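Local atomic coordinates of arginine kinase (Anthopleura japonica, PDB entry 4RF6), a protein that catalyses the reversible transfer of a phosphoryl group from ATP to L-arginine, giving phosphoarginine and ADP, with two phosphagen kinase repeats joined in one monomeric chain. Residues D21-P26 and S63-L68; K31-K36 and S70-Y75; S371-V376 and L390-F395; D396-K401 and T435-L440. One frame throughout, in Å; residues are numbered along the deposited sequence.

Interaction 1: D21-P26 and S63-L68; sequences DPLNDP and SGVVNL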
loop_
_atom_site.group_PDB
_atom_site.type_symbol
_atom_site.label_atom_id
_atom_site.label_comp_id
_atom_site.label_asym_id
_atom_site.label_seq_id
_atom_site.Cartn_x
_atom_site.Cartn_y
_atom_site.Cartn_z
ATOM N N ASP A 21 40.961 12.650 22.691
ATOM C CA ASP A 21 41.415 11.342 23.185
ATOM C C ASP A 21 40.409 10.173 23.072
ATOM O O ASP A 21 40.821 9.048 22.777
ATOM C CB ASP A 21 41.916 11.442 24.635
ATOM C CG ASP A 21 43.320 12.027 24.745
ATOM O OD1 ASP A 21 44.010 12.143 23.708
ATOM O OD2 ASP A 21 43.733 12.358 25.879
ATOM N N PRO A 22 39.100 10.417 23.321
ATOM C CA PRO A 22 38.141 9.305 23.208
ATOM C C PRO A 22 38.101 8.611 21.843
ATOM O O PRO A 22 37.509 7.540 21.735
ATOM C CB PRO A 22 36.798 9.978 23.492
ATOM C CG PRO A 22 37.138 11.085 24.415
ATOM C CD PRO A 22 38.472 11.598 23.947
ATOM N N LEU A 23 38.710 9.199 20.817
ATOM C CA LEU A 23 38.816 8.509 19.536
ATOM C C LEU A 23 39.780 7.325 19.670
ATOM O O LEU A 23 39.730 6.370 18.889
ATOM C CB LEU A 23 39.245 9.469 18.423
ATOM C CG LEU A 23 38.204 10.539 18.077
ATOM C CD1 LEU A 23 38.562 11.316 16.822
ATOM C CD2 LEU A 23 36.828 9.912 17.928
ATOM N N ASN A 24 40.644 7.398 20.680
ATOM C CA ASN A 24 41.524 6.294 21.042
ATOM C C ASN A 24 40.917 5.427 22.146
ATOM O O ASN A 24 41.606 4.602 22.750
ATOM C CB ASN A 24 42.890 6.827 21.487
ATOM C CG ASN A 24 43.626 7.557 20.377
ATOM O OD1 ASN A 24 43.622 7.122 19.226
ATOM N ND2 ASN A 24 44.260 8.676 20.719
ATOM N N ASP A 25 39.631 5.622 22.419
ATOM C CA ASP A 25 38.948 4.793 23.406
ATOM C C ASP A 25 38.438 3.501 22.778
ATOM O O ASP A 25 37.803 3.522 21.724
ATOM C CB ASP A 25 37.805 5.555 24.086
ATOM C CG ASP A 25 38.166 6.028 25.484
ATOM O OD1 ASP A 25 38.973 6.978 25.611
ATOM O OD2 ASP A 25 37.632 5.454 26.458
ATOM N N PRO A 26 38.718 2.367 23.436
ATOM C CA PRO A 26 38.372 1.019 22.972
ATOM C C PRO A 26 36.904 0.915 22.564
ATOM O O PRO A 26 36.565 0.122 21.683
ATOM C CB PRO A 26 38.640 0.151 24.202
ATOM C CG PRO A 26 39.668 0.908 24.982
ATOM C CD PRO A 26 39.376 2.354 24.755
ATOM N N SER A 63 30.126 15.470 16.893
ATOM C CA SER A 63 29.177 14.363 16.987
ATOM C C SER A 63 29.894 13.015 17.035
ATOM O O SER A 63 29.477 12.101 17.756
ATOM C CB SER A 63 28.185 14.394 15.829
ATOM O OG SER A 63 27.204 13.389 15.992
ATOM N N GLY A 64 30.983 12.904 16.280
ATOM C CA GLY A 64 31.752 11.674 16.225
ATOM C C GLY A 64 32.543 11.365 17.485
ATOM O O GLY A 64 32.965 10.223 17.694
ATOM N N VAL A 65 32.760 12.379 18.317
ATOM C CA VAL A 65 33.438 12.182 19.595
ATOM C C VAL A 65 32.410 11.912 20.693
ATOM O O VAL A 65 32.613 11.045 21.550
ATOM C CB VAL A 65 34.292 13.399 19.986
ATOM C CG1 VAL A 65 35.147 13.068 21.199
ATOM C CG2 VAL A 65 35.174 13.828 18.822
ATOM N N VAL A 66 31.311 12.666 20.660
ATOM C CA VAL A 66 30.204 12.459 21.589
ATOM C C VAL A 66 29.633 11.060 21.394
ATOM O O VAL A 66 29.400 10.330 22.360
ATOM C CB VAL A 66 29.085 13.503 21.388
ATOM C CG1 VAL A 66 27.825 13.119 22.170
ATOM C CG2 VAL A 66 29.567 14.888 21.796
ATOM N N ASN A 67 29.419 10.696 20.134
ATOM C CA ASN A 67 28.905 9.381 19.777
ATOM C C ASN A 67 30.010 8.531 19.163
ATOM O O ASN A 67 30.164 8.486 17.940
ATOM C CB ASN A 67 27.736 9.512 18.797
ATOM C CG ASN A 67 26.683 10.498 19.274
ATOM O OD1 ASN A 67 25.899 10.198 20.174
ATOM N ND2 ASN A 67 26.663 11.684 18.669
ATOM N N LEU A 68 30.772 7.859 20.022
ATOM C CA LEU A 68 31.941 7.088 19.599
ATOM C C LEU A 68 31.593 5.931 18.660
ATOM O O LEU A 68 32.455 5.427 17.937
ATOM C CB LEU A 68 32.695 6.563 20.823
ATOM C CG LEU A 68 33.392 7.626 21.673
ATOM C CD1 LEU A 68 33.871 7.037 22.991
ATOM C CD2 LEU A 68 34.554 8.261 20.910
#
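The short 3-10 turn carrying Pro22 and Leu23 comes up against the last turn of helix 57-66, with the CA atoms of Leu23 and Val65 6.5 Å apart and no hydrogen bond passing between 21-26 and 63-68. Leu68, which follows the helix, meets both Pro22 and Leu23. Its CG stands anti to the carbonyl carbon (chi1 -68°), and beyond it CD2 lies 3.8 Å from Pro22 CB. The same methyl approaches Pro22 O at 3.2 Å, a carbonyl that already accepts from Asp25 N within its own turn. Leu23 enters from beside the proline, its side chain slanting across that of Leu68, and its CD2 is 4.1 Å from Leu68 CD2. Leu23 CD2 also lies 3.9 Å from Gly64 O. Val65 divides its two methyls between the partners: CG1 faces Pro22 CB at 4.2 Å, while CG2 is turned to Leu23 CD2. This packing belongs to the small, all-helical N-terminal domain of the first phosphagen kinase repeat, where Pro22 also rests on Thr9 and Phe13 of helix 7-14. The helix end is secured from within. Ser63 O accepts from Asn67 N and, at 3.0 Å, from Asn67 ND2, the two donors arriving from opposite faces of the carbonyl plane. Asn67 OD1 is in turn hydrogen-bonded to Arg200 NH1. Gly64 CA also comes within 3.6 Å of the CA of Gly73, a residue assigned to the substrate site by similarity.

Interaction 2: K31-K36 and S70-Y75; sequences KSLVKK and SGVGVY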
loop_
_atom_site.group_PDB
_atom_site.type_symbol
_atom_site.label_atom_id
_atom_site.label_comp_id
_atom_site.label_asym_id
_atom_site.label_seq_id
_atom_site.Cartn_x
_atom_site.Cartn_y
_atom_site.Cartn_z
ATOM N N LYS A 31 35.706 1.438 12.834
ATOM C CA LYS A 31 35.321 1.752 11.461
ATOM C C LYS A 31 34.915 3.216 11.319
ATOM O O LYS A 31 34.545 3.666 10.231
ATOM C CB LYS A 31 34.159 0.860 11.027
ATOM C CG LYS A 31 34.440 -0.628 11.129
ATOM C CD LYS A 31 35.360 -1.100 10.016
ATOM C CE LYS A 31 34.617 -1.990 9.026
ATOM N NZ LYS A 31 33.999 -3.172 9.698
ATOM N N SER A 32 34.974 3.950 12.426
ATOM C CA SER A 32 34.642 5.374 12.425
ATOM C C SER A 32 35.563 6.139 11.485
ATOM O O SER A 32 36.787 6.047 11.591
ATOM C CB SER A 32 34.735 5.955 13.832
ATOM O OG SER A 32 34.582 7.358 13.817
ATOM N N LEU A 33 34.968 6.889 10.560
ATOM C CA LEU A 33 35.745 7.646 9.587
ATOM C C LEU A 33 36.487 8.807 10.241
ATOM O O LEU A 33 37.598 9.143 9.830
ATOM C CB LEU A 33 34.867 8.120 8.423
ATOM C CG LEU A 33 34.319 6.978 7.556
ATOM C CD1 LEU A 33 33.614 7.478 6.297
ATOM C CD2 LEU A 33 35.440 6.022 7.183
ATOM N N VAL A 34 35.888 9.414 11.266
ATOM C CA VAL A 34 36.570 10.498 11.977
ATOM C C VAL A 34 37.766 9.963 12.770
ATOM O O VAL A 34 38.820 10.602 12.827
ATOM C CB VAL A 34 35.616 11.329 12.881
ATOM C CG1 VAL A 34 35.045 10.481 14.011
ATOM C CG2 VAL A 34 36.353 12.544 13.447
ATOM N N LYS A 35 37.612 8.784 13.365
ATOM C CA LYS A 35 38.716 8.147 14.076
ATOM C C LYS A 35 39.823 7.817 13.085
ATOM O O LYS A 35 41.010 8.012 13.358
ATOM C CB LYS A 35 38.251 6.863 14.770
ATOM C CG LYS A 35 39.373 5.848 14.981
ATOM C CD LYS A 35 39.036 4.847 16.072
ATOM C CE LYS A 35 40.291 4.136 16.567
ATOM N NZ LYS A 35 40.055 3.471 17.881
ATOM N N LYS A 36 39.411 7.323 11.923
ATOM C CA LYS A 36 40.340 6.884 10.894
ATOM C C LYS A 36 41.165 8.042 10.311
ATOM O O LYS A 36 42.338 7.869 9.969
ATOM C CB LYS A 36 39.578 6.145 9.787
ATOM C CG LYS A 36 40.470 5.445 8.776
ATOM C CD LYS A 36 39.663 4.657 7.749
ATOM C CE LYS A 36 38.911 3.498 8.384
ATOM N NZ LYS A 36 38.259 2.623 7.361
ATOM N N SER A 70 29.811 6.134 16.097
ATOM C CA SER A 70 29.493 6.719 14.794
ATOM C C SER A 70 30.150 5.974 13.643
ATOM O O SER A 70 31.267 5.471 13.777
ATOM C CB SER A 70 29.935 8.186 14.749
ATOM O OG SER A 70 29.371 8.923 15.811
ATOM N N GLY A 71 29.458 5.917 12.509
ATOM C CA GLY A 71 30.035 5.361 11.298
ATOM C C GLY A 71 30.939 6.386 10.639
ATOM O O GLY A 71 32.098 6.105 10.319
ATOM N N VAL A 72 30.402 7.589 10.448
ATOM C CA VAL A 72 31.139 8.688 9.831
ATOM C C VAL A 72 31.717 9.624 10.899
ATOM O O VAL A 72 32.936 9.692 11.083
ATOM C CB VAL A 72 30.245 9.478 8.865
ATOM C CG1 VAL A 72 31.031 10.597 8.212
ATOM C CG2 VAL A 72 29.667 8.548 7.802
ATOM N N GLY A 73 30.846 10.354 11.590
ATOM C CA GLY A 73 31.262 11.137 12.741
ATOM C C GLY A 73 31.678 12.581 12.519
ATOM O O GLY A 73 32.231 13.210 13.429
ATOM N N VAL A 74 31.442 13.110 11.319
ATOM C CA VAL A 74 31.614 14.546 11.089
ATOM C C VAL A 74 30.408 15.135 10.354
ATOM O O VAL A 74 29.737 14.442 9.582
ATOM C CB VAL A 74 32.896 14.880 10.298
ATOM C CG1 VAL A 74 34.121 14.277 10.962
ATOM C CG2 VAL A 74 32.781 14.405 8.858
ATOM N N TYR A 75 30.134 16.409 10.616
ATOM C CA TYR A 75 29.142 17.163 9.859
ATOM C C TYR A 75 29.784 18.480 9.438
ATOM O O TYR A 75 30.624 19.021 10.160
ATOM C CB TYR A 75 27.894 17.434 10.699
ATOM C CG TYR A 75 27.089 16.199 11.059
ATOM C CD1 TYR A 75 27.450 15.404 12.138
ATOM C CD2 TYR A 75 25.958 15.842 10.331
ATOM C CE1 TYR A 75 26.717 14.283 12.480
ATOM C CE2 TYR A 75 25.219 14.718 10.661
ATOM C CZ TYR A 75 25.606 13.943 11.739
ATOM O OH TYR A 75 24.877 12.824 12.078
#
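Gly71 and Val72, in the loop 71-75 that by similarity binds the substrate and probably corresponds to the guanidino-specificity loop of this family, dock their carbonyls on the N-terminus of helix 33-37. Leu33 N donates to Gly71 O over 3.0 Å, the donor tilted 27° from the carbonyl plane. Val34 N gives Val72 O a bond of the same 3.0 Å, arriving nearly on the carbonyl axis (C=O...N 170°) though bent at the hydrogen. Ser32 is the N-cap: its OG takes a weak, 3.4 Å bond from Lys35 N, and its CA adds a C-H...O contact to Gly71 O. Beside these bonds Val34 CG2 meets Val74 CG1 at 3.8 Å, the two slanting past each other. Gly73, at a positive phi of 91°, turns toward 31-36 the side on which a CB would sit, and Val34 CG1 fills that side. Val72 CB leads away from the helix, though Val72 CG2 comes within 4.4 Å of Leu33 CD1; the side chain of Cys278, another substrate-site residue by similarity, is about 5 Å from that of Val72. First-turn N-H groups lack helical acceptors; the loop carbonyls supply them, which holds the loop by its main chain, and the helix end would probably polarise those carbonyls.

Interaction 3: S371-V376 and L390-F395; sequences SVFPEV and LTPELF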
loop_
_atom_site.group_PDB
_atom_site.type_symbol
_atom_site.label_atom_id
_atom_site.label_comp_id
_atom_site.label_asym_id
_atom_site.label_seq_id
_atom_site.Cartn_x
_atom_site.Cartn_y
_atom_site.Cartn_z
ATOM N N SER A 371 5.362 -24.418 -15.227
ATOM C CA SER A 371 5.362 -25.063 -16.540
ATOM C C SER A 371 4.896 -26.512 -16.460
ATOM O O SER A 371 4.682 -27.164 -17.485
ATOM C CB SER A 371 6.766 -25.037 -17.140
ATOM O OG SER A 371 7.661 -25.801 -16.353
ATOM N N VAL A 372 4.737 -27.005 -15.237
ATOM C CA VAL A 372 4.463 -28.413 -14.985
ATOM C C VAL A 372 3.164 -28.592 -14.189
ATOM O O VAL A 372 2.827 -27.747 -13.361
ATOM C CB VAL A 372 5.668 -29.042 -14.244
ATOM C CG1 VAL A 372 5.245 -30.170 -13.315
ATOM C CG2 VAL A 372 6.710 -29.514 -15.247
ATOM N N PHE A 373 2.428 -29.672 -14.462
ATOM C CA PHE A 373 1.218 -30.004 -13.710
ATOM C C PHE A 373 1.491 -29.998 -12.209
ATOM O O PHE A 373 2.474 -30.579 -11.749
ATOM C CB PHE A 373 0.683 -31.372 -14.134
ATOM C CG PHE A 373 -0.672 -31.693 -13.572
ATOM C CD1 PHE A 373 -1.822 -31.306 -14.246
ATOM C CD2 PHE A 373 -0.798 -32.379 -12.369
ATOM C CE1 PHE A 373 -3.073 -31.597 -13.738
ATOM C CE2 PHE A 373 -2.040 -32.675 -11.853
ATOM C CZ PHE A 373 -3.186 -32.282 -12.538
ATOM N N PRO A 374 0.620 -29.330 -11.439
ATOM C CA PRO A 374 0.815 -29.218 -9.989
ATOM C C PRO A 374 0.771 -30.593 -9.328
ATOM O O PRO A 374 -0.318 -31.118 -9.090
ATOM C CB PRO A 374 -0.389 -28.378 -9.533
ATOM C CG PRO A 374 -0.923 -27.732 -10.787
ATOM C CD PRO A 374 -0.633 -28.697 -11.885
ATOM N N GLU A 375 1.940 -31.151 -9.026
ATOM C CA GLU A 375 2.043 -32.502 -8.473
ATOM C C GLU A 375 1.234 -32.702 -7.190
ATOM O O GLU A 375 0.741 -33.801 -6.932
ATOM C CB GLU A 375 3.510 -32.866 -8.223
ATOM C CG GLU A 375 3.814 -34.363 -8.294
ATOM C CD GLU A 375 3.816 -34.889 -9.721
ATOM O OE1 GLU A 375 3.934 -34.070 -10.658
ATOM O OE2 GLU A 375 3.699 -36.122 -9.907
ATOM N N VAL A 376 1.093 -31.641 -6.397
ATOM C CA VAL A 376 0.359 -31.710 -5.130
ATOM C C VAL A 376 -1.103 -32.129 -5.316
ATOM O O VAL A 376 -1.739 -32.630 -4.388
ATOM C CB VAL A 376 0.414 -30.374 -4.348
ATOM C CG1 VAL A 376 1.847 -29.917 -4.145
ATOM C CG2 VAL A 376 -0.382 -29.294 -5.064
ATOM N N LEU A 390 -9.317 -30.449 -12.986
ATOM C CA LEU A 390 -8.080 -30.124 -13.691
ATOM C C LEU A 390 -7.277 -31.377 -14.039
ATOM O O LEU A 390 -6.395 -31.786 -13.286
ATOM C CB LEU A 390 -7.207 -29.148 -12.893
ATOM C CG LEU A 390 -6.017 -28.593 -13.681
ATOM C CD1 LEU A 390 -6.482 -27.546 -14.667
ATOM C CD2 LEU A 390 -4.935 -28.022 -12.784
ATOM N N THR A 391 -7.585 -31.982 -15.180
ATOM C CA THR A 391 -6.792 -33.094 -15.693
ATOM C C THR A 391 -5.497 -32.540 -16.286
ATOM O O THR A 391 -5.430 -31.358 -16.634
ATOM C CB THR A 391 -7.558 -33.852 -16.776
ATOM O OG1 THR A 391 -7.463 -33.133 -18.011
ATOM C CG2 THR A 391 -9.018 -33.990 -16.391
ATOM N N PRO A 392 -4.451 -33.379 -16.380
ATOM C CA PRO A 392 -3.205 -32.933 -17.014
ATOM C C PRO A 392 -3.368 -32.547 -18.490
ATOM O O PRO A 392 -2.681 -31.630 -18.947
ATOM C CB PRO A 392 -2.291 -34.152 -16.871
ATOM C CG PRO A 392 -2.773 -34.824 -15.625
ATOM C CD PRO A 392 -4.273 -34.650 -15.653
ATOM N N GLU A 393 -4.247 -33.231 -19.219
ATOM C CA GLU A 393 -4.514 -32.878 -20.612
ATOM C C GLU A 393 -5.140 -31.493 -20.696
ATOM O O GLU A 393 -4.751 -30.666 -21.526
ATOM C CB GLU A 393 -5.454 -33.889 -21.274
ATOM C CG GLU A 393 -5.053 -35.343 -21.101
ATOM C CD GLU A 393 -5.484 -35.912 -19.762
ATOM O OE1 GLU A 393 -4.723 -36.713 -19.184
ATOM O OE2 GLU A 393 -6.584 -35.559 -19.290
ATOM N N LEU A 394 -6.120 -31.253 -19.829
ATOM C CA LEU A 394 -6.774 -29.954 -19.744
ATOM C C LEU A 394 -5.739 -28.895 -19.367
ATOM O O LEU A 394 -5.707 -27.809 -19.950
ATOM C CB LEU A 394 -7.906 -30.003 -18.710
ATOM C CG LEU A 394 -8.941 -28.882 -18.630
ATOM C CD1 LEU A 394 -10.250 -29.427 -18.093
ATOM C CD2 LEU A 394 -8.471 -27.759 -17.737
ATOM N N PHE A 395 -4.895 -29.224 -18.390
ATOM C CA PHE A 395 -3.817 -28.340 -17.972
ATOM C C PHE A 395 -2.910 -27.995 -19.151
ATOM O O PHE A 395 -2.571 -26.829 -19.367
ATOM C CB PHE A 395 -2.995 -28.987 -16.856
ATOM C CG PHE A 395 -1.831 -28.146 -16.395
ATOM C CD1 PHE A 395 -2.039 -27.014 -15.614
ATOM C CD2 PHE A 395 -0.530 -28.492 -16.733
ATOM C CE1 PHE A 395 -0.971 -26.239 -15.187
ATOM C CE2 PHE A 395 0.542 -27.724 -16.308
ATOM C CZ PHE A 395 0.323 -26.596 -15.533
#
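Thr391, whose carbonyl carbon touches the Phe373 ring at CE1, has its OG1 engaged twice. As N-cap of helix 392-398 it accepts from Leu394 N at 2.9 Å with a fairly straight N-H...O angle of 164°, and it donates to Glu393 OE2, which it meets from above the carboxylate plane. Pro392 and Phe395 present themselves to the loop 371-376. Phe373 has CG anti to the backbone N (chi1 -171°), and its ring slots between two prolines. Pro392 CG sits over one face, 3.9 Å from the centroid, while Pro374 CD lies over the opposite face toward the rim. At the ring edge, in its plane, Leu390 O stands 3.3 Å from Phe373 CZ. The two phenyls form an offset edge-to-face pair, the edge of Phe373 toward the face of Phe395, with centroids 5.6 Å apart and planes at 86°. Over a face of Phe395 come Phe373 CA, 4.0 Å from the centroid, and Pro374 CD. Pro374 also touches Tyr410 and Val417 of helix 409-418, and Phe395 touches Leu409, so the contact packs the loop after helix 344-370 on the start of helix 392-398 within the N-terminal region of the second repeat. No hydrogen bond crosses it: C-H groups directed at ring faces and a carbonyl at an aromatic rim make the joint, so the fit depends on how the rings are turned, nearly perpendicular, rather than on polar pairing.

Interaction 4: D396-K401 and T435-L440; sequences DSLKDK and TLFAPL
Leu398 and Lys401, the first and last residues of a type I beta turn, pack on the junction of helices 433-436 and 438-448 in the N-terminal helical domain of the second repeat. Lys401 N bonds to Leu398 O at 3.0 Å to close that turn. The apolar contacts fall in two groups. Leu398 CD1 reaches Pro439 CB at 4.2 Å, and Leu398 CB faces Phe437 CD1 at the same 4.2 Å. Exposed Lys401 lays its extended chain across Leu436 at a slant, its CD 3.8 Å from Leu436 CD1. Carbonyls account for the second kind of contact. Phe437, with CG anti to the carbonyl carbon (chi1 -51°), turns its ring edge to the turn: Lys401 O lies in the ring plane 3.6 Å from CZ, and Leu398 O also comes to the edge, near CE1. Leu398 CD2 in return abuts Leu436 O at 3.8 Å. Phe437 also touches Leu409 and Cys412 of helix 409-418. No direct hydrogen bond spans the segments, and polar bridging is left to one water, which donates to Leu436 O at 3.0 Å and accepts a weak bond from Lys401 NZ at 3.4 Å.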
loop_
_atom_site.group_PDB
_atom_site.type_symbol
_atom_site.label_atom_id
_atom_site.label_comp_id
_atom_site.label_asym_id
_atom_site.label_seq_id
_atom_site.Cartn_x
_atom_site.Cartn_y
_atom_site.Cartn_z
ATOM N N ASP A 396 -2.528 -29.014 -19.916
ATOM C CA ASP A 396 -1.646 -28.813 -21.058
ATOM C C ASP A 396 -2.279 -27.948 -22.152
ATOM O O ASP A 396 -1.602 -27.111 -22.756
ATOM C CB ASP A 396 -1.185 -30.155 -21.636
ATOM C CG ASP A 396 -0.109 -30.815 -20.797
ATOM O OD1 ASP A 396 0.025 -32.057 -20.876
ATOM O OD2 ASP A 396 0.597 -30.094 -20.059
ATOM N N SER A 397 -3.573 -28.139 -22.395
ATOM C CA SER A 397 -4.266 -27.388 -23.441
ATOM C C SER A 397 -4.454 -25.910 -23.089
ATOM O O SER A 397 -4.673 -25.081 -23.978
ATOM C CB SER A 397 -5.614 -28.041 -23.786
ATOM O OG SER A 397 -6.426 -28.212 -22.633
ATOM N N LEU A 398 -4.351 -25.577 -21.803
ATOM C CA LEU A 398 -4.641 -24.213 -21.342
ATOM C C LEU A 398 -3.456 -23.453 -20.727
ATOM O O LEU A 398 -3.472 -22.222 -20.682
ATOM C CB LEU A 398 -5.806 -24.230 -20.342
ATOM C CG LEU A 398 -7.154 -24.752 -20.856
ATOM C CD1 LEU A 398 -8.181 -24.809 -19.738
ATOM C CD2 LEU A 398 -7.667 -23.885 -21.999
ATOM N N LYS A 399 -2.437 -24.173 -20.266
ATOM C CA LYS A 399 -1.376 -23.576 -19.442
ATOM C C LYS A 399 -0.615 -22.404 -20.079
ATOM O O LYS A 399 0.036 -21.627 -19.376
ATOM C CB LYS A 399 -0.392 -24.650 -18.959
ATOM C CG LYS A 399 0.407 -25.326 -20.068
ATOM C CD LYS A 399 1.047 -26.621 -19.585
ATOM C CE LYS A 399 2.156 -27.081 -20.521
ATOM N NZ LYS A 399 3.371 -26.217 -20.399
ATOM N N ASP A 400 -0.705 -22.267 -21.397
ATOM C CA ASP A 400 0.072 -21.254 -22.104
ATOM C C ASP A 400 -0.782 -20.077 -22.573
ATOM O O ASP A 400 -0.260 -19.029 -22.970
ATOM C CB ASP A 400 0.796 -21.891 -23.288
ATOM C CG ASP A 400 1.832 -22.912 -22.858
ATOM O OD1 ASP A 400 2.549 -22.648 -21.871
ATOM O OD2 ASP A 400 1.922 -23.977 -23.507
ATOM N N LYS A 401 -2.097 -20.255 -22.524
ATOM C CA LYS A 401 -3.027 -19.204 -22.925
ATOM C C LYS A 401 -3.131 -18.137 -21.839
ATOM O O LYS A 401 -3.062 -18.443 -20.647
ATOM C CB LYS A 401 -4.415 -19.789 -23.190
ATOM C CG LYS A 401 -4.447 -20.883 -24.246
ATOM C CD LYS A 401 -5.861 -21.414 -24.412
ATOM C CE LYS A 401 -6.014 -22.174 -25.723
ATOM N NZ LYS A 401 -7.453 -22.335 -26.102
ATOM N N THR A 435 -14.285 -17.468 -20.015
ATOM C CA THR A 435 -14.405 -17.936 -21.395
ATOM C C THR A 435 -13.135 -18.645 -21.857
ATOM O O THR A 435 -13.195 -19.736 -22.424
ATOM C CB THR A 435 -14.720 -16.801 -22.363
ATOM O OG1 THR A 435 -15.997 -16.233 -22.042
ATOM C CG2 THR A 435 -14.769 -17.327 -23.789
ATOM N N LEU A 436 -11.987 -18.023 -21.615
ATOM C CA LEU A 436 -10.720 -18.579 -22.075
ATOM C C LEU A 436 -10.385 -19.875 -21.352
ATOM O O LEU A 436 -9.853 -20.805 -21.956
ATOM C CB LEU A 436 -9.585 -17.564 -21.908
ATOM C CG LEU A 436 -8.203 -17.983 -22.409
ATOM C CD1 LEU A 436 -8.292 -18.505 -23.827
ATOM C CD2 LEU A 436 -7.231 -16.813 -22.350
ATOM N N PHE A 437 -10.712 -19.950 -20.065
ATOM C CA PHE A 437 -10.461 -21.174 -19.312
ATOM C C PHE A 437 -11.768 -21.902 -18.985
ATOM O O PHE A 437 -11.855 -22.635 -18.004
ATOM C CB PHE A 437 -9.649 -20.872 -18.047
ATOM C CG PHE A 437 -8.411 -20.050 -18.307
ATOM C CD1 PHE A 437 -7.400 -20.539 -19.124
ATOM C CD2 PHE A 437 -8.259 -18.790 -17.736
ATOM C CE1 PHE A 437 -6.254 -19.786 -19.373
ATOM C CE2 PHE A 437 -7.126 -18.028 -17.976
ATOM C CZ PHE A 437 -6.118 -18.525 -18.799
ATOM N N ALA A 438 -12.771 -21.706 -19.837
ATOM C CA ALA A 438 -14.070 -22.374 -19.699
ATOM C C ALA A 438 -14.028 -23.889 -19.459
ATOM O O ALA A 438 -14.806 -24.387 -18.636
ATOM C CB ALA A 438 -14.992 -22.044 -20.889
ATOM N N PRO A 439 -13.149 -24.634 -20.176
ATOM C CA PRO A 439 -13.112 -26.076 -19.907
ATOM C C PRO A 439 -12.903 -26.402 -18.431
ATOM O O PRO A 439 -13.333 -27.472 -17.990
ATOM C CB PRO A 439 -11.920 -26.550 -20.739
ATOM C CG PRO A 439 -11.929 -25.642 -21.912
ATOM C CD PRO A 439 -12.313 -24.289 -21.344
ATOM N N LEU A 440 -12.277 -25.498 -17.678
ATOM C CA LEU A 440 -12.162 -25.678 -16.232
ATOM C C LEU A 440 -13.292 -24.986 -15.467
ATOM O O LEU A 440 -13.937 -25.598 -14.609
ATOM C CB LEU A 440 -10.811 -25.170 -15.710
ATOM C CG LEU A 440 -10.689 -25.329 -14.190
ATOM C CD1 LEU A 440 -10.772 -26.801 -13.836
ATOM C CD2 LEU A 440 -9.420 -24.710 -13.617
HETATM O O HOH W 1 -10.518 -22.140 -24.604
#

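Interactions 1 and 2 belong to the first repeat and interactions 3 and 4 to the second, the two pairs about 59 to 68 Å apart between centres. Within each pair the contacts touch. Lys35 NZ of interaction 2 hydrogen-bonds Leu23 O of interaction 1, while interactions 3 and 4 share helix 392-398, and Lys399 NZ makes a weak bond to Ser371 O. The first pair is mostly buried, the second only partly. Interaction 2, at the substrate loop, is the one with direct hydrogen bonds between its segments. Aliphatic packing carries interaction 1, aromatic and proline faces interaction 3, and leucine, phenylalanine and a lysine chain, with one bridging water, interaction 4.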